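Local coordinates for protein NtrC family transcriptional regulator (Clostridium acetobutylicum ATCC 824, PDB 2Q5C) that probably acts as a sigma-54-dependent, ATP-binding transcriptional regulator of the NtrC family, of which this chain is the N-terminal PrpR_N-type part, at residues Lys22-Glu26 against Lys27-Pro31; Ala176-Glu179 against Ala180-Ile184. All coordinates share one frame; numbering follows the deposited sequence. Where two conformers were deposited one is given.

Interaction 1: Lys22-Glu26 against Lys27-Pro31; sequences KLALE and KNFIP. With SO4 (sulfate ion), chain G.
Ala24 meets Phe29 where helix 14-27 ends and the chain turns back. The methyl CB of Ala24 sits over one face of the Phe29 ring, displaced from its centre toward CE1. It lies 3.7 Å from the ring centroid, a CH-pi contact. The ring gets there because Phe29 CG stands between the backbone N and the carbonyl carbon (chi1 65°), which turns the ring back against Ala24. Pro31 also touches this methyl, with Pro31 CD 3.8 Å from Ala24 CB.

Backbone bonds close the helix. Lys27 N donates to Leu23 O at 3.0 Å, and Phe29 N reaches Ala24 O at 3.1 Å. Between them Asn28 has positive phi (52°), which breaks the helical path. This is the alpha-to-beta turn of the beta-alpha-beta unit formed by strand 6-11, helix 14-27 and strand 30-35.

The charged contact lies on the exposed side. Glu26 and Lys27 run side by side. Glu26 was modelled in two conformers. In the one given, Lys27 NZ forms a salt bridge of 2.9 Å with Glu26 OE2, meeting the anti side of that oxygen, 22° out of the carboxylate plane. Lys27 NZ also donates to O4 of a sulfate ion at 3.2 Å. The sulfate is probably from the crystallisation liquor. Arg174 is the second partner of both Glu26 OE2 and the sulfate.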
loop_
_atom_site.group_PDB
_atom_site.type_symbol
_atom_site.label_atom_id
_atom_site.label_comp_id
_atom_site.label_asym_id
_atom_site.label_seq_id
_atom_site.Cartn_x
_atom_site.Cartn_y
_atom_site.Cartn_z
ATOM N N LYS A 22 -14.153 -7.054 -10.622
ATOM C CA LYS A 22 -14.755 -6.439 -11.806
ATOM C C LYS A 22 -13.759 -6.387 -12.928
ATOM O O LYS A 22 -14.093 -6.684 -14.087
ATOM C CB LYS A 22 -15.295 -5.041 -11.507
ATOM C CG LYS A 22 -16.315 -5.037 -10.394
ATOM C CD LYS A 22 -16.671 -3.608 -10.013
ATOM C CE LYS A 22 -17.493 -3.579 -8.736
ATOM N NZ LYS A 22 -17.848 -2.186 -8.375
ATOM N N LEU A 23 -12.512 -6.060 -12.589
ATOM C CA LEU A 23 -11.466 -6.048 -13.607
ATOM C C LEU A 23 -11.143 -7.448 -14.094
ATOM O O LEU A 23 -10.800 -7.646 -15.261
ATOM C CB LEU A 23 -10.219 -5.325 -13.115
ATOM C CG LEU A 23 -10.414 -3.874 -12.658
ATOM C CD1 LEU A 23 -9.120 -3.267 -12.157
ATOM C CD2 LEU A 23 -10.971 -3.033 -13.805
ATOM N N ALA A 24 -11.289 -8.434 -13.217
ATOM C CA ALA A 24 -11.060 -9.828 -13.610
ATOM C C ALA A 24 -12.039 -10.325 -14.697
ATOM O O ALA A 24 -11.687 -11.122 -15.561
ATOM C CB ALA A 24 -11.094 -10.723 -12.389
ATOM N N LEU A 25 -13.278 -9.819 -14.675
ATOM C CA LEU A 25 -14.232 -10.113 -15.755
ATOM C C LEU A 25 -13.790 -9.539 -17.109
ATOM O O LEU A 25 -13.909 -10.189 -18.154
ATOM C CB LEU A 25 -15.614 -9.553 -15.428
ATOM C CG LEU A 25 -16.472 -10.099 -14.307
ATOM C CD1 LEU A 25 -17.816 -9.401 -14.401
ATOM C CD2 LEU A 25 -16.668 -11.595 -14.517
ATOM N N GLU A 26 -13.265 -8.320 -17.061
ATOM C CA GLU A 26 -12.829 -7.601 -18.245
ATOM C C GLU A 26 -11.562 -8.210 -18.855
ATOM O O GLU A 26 -11.343 -8.146 -20.072
ATOM C CB GLU A 26 -12.606 -6.134 -17.868
ATOM C CG GLU A 26 -12.094 -5.258 -18.984
ATOM C CD GLU A 26 -11.767 -3.868 -18.510
ATOM O OE1 GLU A 26 -12.490 -3.359 -17.617
ATOM O OE2 GLU A 26 -10.805 -3.278 -19.048
ATOM N N LYS A 27 -10.721 -8.796 -18.000
ATOM C CA LYS A 27 -9.462 -9.373 -18.432
ATOM C C LYS A 27 -9.424 -10.911 -18.400
ATOM O O LYS A 27 -8.374 -11.517 -18.653
ATOM C CB LYS A 27 -8.304 -8.760 -17.626
ATOM C CG LYS A 27 -8.271 -7.221 -17.622
ATOM C CD LYS A 27 -8.074 -6.613 -19.006
ATOM C CE LYS A 27 -8.011 -5.076 -18.922
ATOM N NZ LYS A 27 -8.375 -4.369 -20.198
ATOM N N ASN A 28 -10.573 -11.520 -18.114
ATOM C CA ASN A 28 -10.732 -12.988 -18.106
ATOM C C ASN A 28 -9.684 -13.738 -17.258
ATOM O O ASN A 28 -8.952 -14.586 -17.755
ATOM C CB ASN A 28 -10.834 -13.550 -19.549
ATOM C CG ASN A 28 -11.327 -15.013 -19.589
ATOM O OD1 ASN A 28 -12.163 -15.437 -18.775
ATOM N ND2 ASN A 28 -10.794 -15.789 -20.533
ATOM N N PHE A 29 -9.591 -13.401 -15.973
ATOM C CA PHE A 29 -8.828 -14.230 -15.032
ATOM C C PHE A 29 -9.684 -14.431 -13.788
ATOM O O PHE A 29 -10.648 -13.692 -13.571
ATOM C CB PHE A 29 -7.441 -13.647 -14.681
ATOM C CG PHE A 29 -7.494 -12.340 -13.936
ATOM C CD1 PHE A 29 -7.608 -12.333 -12.550
ATOM C CD2 PHE A 29 -7.429 -11.126 -14.623
ATOM C CE1 PHE A 29 -7.645 -11.120 -11.843
ATOM C CE2 PHE A 29 -7.472 -9.903 -13.929
ATOM C CZ PHE A 29 -7.582 -9.901 -12.547
ATOM N N ILE A 30 -9.356 -15.443 -12.994
ATOM C CA ILE A 30 -10.067 -15.742 -11.762
ATOM C C ILE A 30 -9.443 -14.887 -10.682
ATOM O O ILE A 30 -8.249 -15.007 -10.436
ATOM C CB ILE A 30 -9.940 -17.245 -11.382
ATOM C CG1 ILE A 30 -10.468 -18.138 -12.518
ATOM C CG2 ILE A 30 -10.652 -17.506 -10.064
ATOM C CD1 ILE A 30 -10.011 -19.571 -12.415
ATOM N N PRO A 31 -10.235 -14.046 -9.999
ATOM C CA PRO A 31 -9.694 -13.238 -8.913
ATOM C C PRO A 31 -9.718 -13.954 -7.585
ATOM O O PRO A 31 -10.669 -14.686 -7.262
ATOM C CB PRO A 31 -10.671 -12.069 -8.844
ATOM C CG PRO A 31 -12.019 -12.695 -9.230
ATOM C CD PRO A 31 -11.685 -13.788 -10.209
HETATM S S SO4 G . -6.547 -1.099 -19.188
HETATM O O1 SO4 G . -5.336 -0.355 -18.846
HETATM O O2 SO4 G . -6.929 -2.006 -18.107
HETATM O O3 SO4 G . -7.615 -0.131 -19.435
HETATM O O4 SO4 G . -6.315 -1.903 -20.391
#

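Interaction 2: Ala176-Glu179 against Ala180-Ile184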
loop_
_atom_site.group_PDB
_atom_site.type_symbol
_atom_site.label_atom_id
_atom_site.label_comp_id
_atom_site.label_asym_id
_atom_site.label_seq_id
_atom_site.Cartn_x
_atom_site.Cartn_y
_atom_site.Cartn_z
ATOM N N ALA A 176 -1.129 -2.638 -12.764
ATOM C CA ALA A 176 -0.553 -3.807 -12.091
ATOM C C ALA A 176 -1.067 -5.106 -12.697
ATOM O O ALA A 176 -0.323 -6.087 -12.827
ATOM C CB ALA A 176 -0.830 -3.747 -10.575
ATOM N N ILE A 177 -2.339 -5.127 -13.077
ATOM C CA ILE A 177 -2.904 -6.311 -13.726
ATOM C C ILE A 177 -2.223 -6.552 -15.055
ATOM O O ILE A 177 -1.855 -7.694 -15.341
ATOM C CB ILE A 177 -4.436 -6.198 -13.874
ATOM C CG1 ILE A 177 -5.084 -6.322 -12.491
ATOM C CG2 ILE A 177 -4.991 -7.257 -14.838
ATOM C CD1 ILE A 177 -6.552 -5.917 -12.473
ATOM N N GLU A 178 -2.050 -5.488 -15.840
ATOM C CA GLU A 178 -1.326 -5.613 -17.113
ATOM C C GLU A 178 0.063 -6.188 -16.886
ATOM O O GLU A 178 0.489 -7.103 -17.604
ATOM C CB GLU A 178 -1.259 -4.267 -17.844
ATOM C CG GLU A 178 -0.834 -4.406 -19.341
ATOM C CD GLU A 178 -0.445 -3.084 -20.018
ATOM O OE1 GLU A 178 -0.522 -1.989 -19.390
ATOM O OE2 GLU A 178 -0.027 -3.150 -21.210
ATOM N N GLU A 179 0.783 -5.680 -15.892
ATOM C CA GLU A 179 2.121 -6.173 -15.601
ATOM C C GLU A 179 2.083 -7.650 -15.222
ATOM O O GLU A 179 2.894 -8.456 -15.694
ATOM C CB GLU A 179 2.744 -5.350 -14.483
ATOM C CG GLU A 179 4.161 -5.712 -14.172
ATOM C CD GLU A 179 4.725 -4.860 -13.059
ATOM O OE1 GLU A 179 4.171 -3.761 -12.784
ATOM O OE2 GLU A 179 5.712 -5.303 -12.447
ATOM N N ALA A 180 1.118 -8.041 -14.398
ATOM C CA ALA A 180 1.006 -9.424 -13.959
ATOM C C ALA A 180 0.734 -10.317 -15.139
ATOM O O ALA A 180 1.357 -11.387 -15.252
ATOM C CB ALA A 180 -0.178 -9.546 -12.914
ATOM N N LEU A 181 -0.204 -9.920 -15.990
ATOM C CA LEU A 181 -0.555 -10.768 -17.141
ATOM C C LEU A 181 0.649 -10.949 -18.043
ATOM O O LEU A 181 0.871 -12.058 -18.561
ATOM C CB LEU A 181 -1.744 -10.218 -17.901
ATOM C CG LEU A 181 -3.082 -10.312 -17.155
ATOM C CD1 LEU A 181 -4.115 -9.443 -17.837
ATOM C CD2 LEU A 181 -3.593 -11.746 -17.049
ATOM N N ASN A 182 1.453 -9.891 -18.203
ATOM C CA ASN A 182 2.660 -9.999 -19.035
ATOM C C ASN A 182 3.684 -10.941 -18.425
ATOM O O ASN A 182 4.299 -11.761 -19.137
ATOM C CB ASN A 182 3.281 -8.615 -19.259
ATOM C CG ASN A 182 2.448 -7.739 -20.169
ATOM O OD1 ASN A 182 1.546 -8.214 -20.860
ATOM N ND2 ASN A 182 2.755 -6.438 -20.184
ATOM N N LEU A 183 3.866 -10.865 -17.116
ATOM C CA LEU A 183 4.826 -11.696 -16.406
ATOM C C LEU A 183 4.422 -13.157 -16.460
ATOM O O LEU A 183 5.284 -14.043 -16.613
ATOM C CB LEU A 183 4.936 -11.270 -14.941
ATOM C CG LEU A 183 6.189 -10.646 -14.332
ATOM C CD1 LEU A 183 7.068 -9.907 -15.363
ATOM C CD2 LEU A 183 5.825 -9.741 -13.147
ATOM N N ILE A 184 3.121 -13.419 -16.328
ATOM C CA ILE A 184 2.620 -14.792 -16.388
ATOM C C ILE A 184 2.914 -15.382 -17.762
ATOM O O ILE A 184 3.413 -16.512 -17.859
ATOM C CB ILE A 184 1.118 -14.877 -16.044
ATOM C CG1 ILE A 184 0.893 -14.511 -14.580
ATOM C CG2 ILE A 184 0.565 -16.300 -16.301
ATOM C CD1 ILE A 184 -0.579 -14.082 -14.271
#
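Residues 176-179 and 180-184 are consecutive turns of helix 170-187. Four backbone bonds join them, each from an N-H to the carbonyl four residues earlier. Ala180 N donates to Ala176 O at 2.9 Å and Leu181 N to Ile177 O at 2.8 Å. Asn182 N meets Glu178 O at 3.0 Å, and Leu183 N meets Glu179 O at the same length. The Leu181 bond is nearly straight, with an N-H...O angle of 165°.

Ile177 and Leu181 are one turn apart and point the same way. Their side chains touch through Ile177 CG2 and Leu181 CD1, 3.8 Å apart. The first torsion of Ile177 sets CG2 anti to the backbone N and CG1 beside it (chi1 -71°). Leu181 CG also comes within 3.4 Å of Ile177 O. One residue before Leu181, Ala180 CB lies 3.5 Å from Ala176 O. Ala176 packs on Ile56 and Ile76, while Ala180 packs on Ile7 and Ile74. Ile184 also packs on Ile7, so this side of the helix covers the parallel sheet that contains strands 6-11, 54-58 and 73-76.

Glu178, Glu179 and Asn182 are exposed, although Glu179 also touches Ile74. Asn182 folds back so that its CG is 3.3 Å from Glu178 O, but its ND2 makes no hydrogen bond to that oxygen. The two turns are therefore held together by main-chain bonds and apolar contact, with no side-chain hydrogen bond or ion pair between them.

How the interactions relate
Interaction 1 comes first along the chain, at the end of helix 14-27 and the start of strand 30-35. Interaction 2 comes much later, in the C-terminal helix 170-187. Their centres are about 12 Å apart, and they touch. Leu23 CD1 and Ile177 CD1 are 3.7 Å apart, and Phe29 CE2 is equally far from Ile177 CG2. Both serve the same domain, whose parallel sheet has the order 30-35, 6-11, 54-58, 73-76. The four strands of the second sheet, within residues 96-165, come between strand 73-76 and helix 170-187. The chain thus returns to its first domain, and the last helix packs beside the first against that sheet.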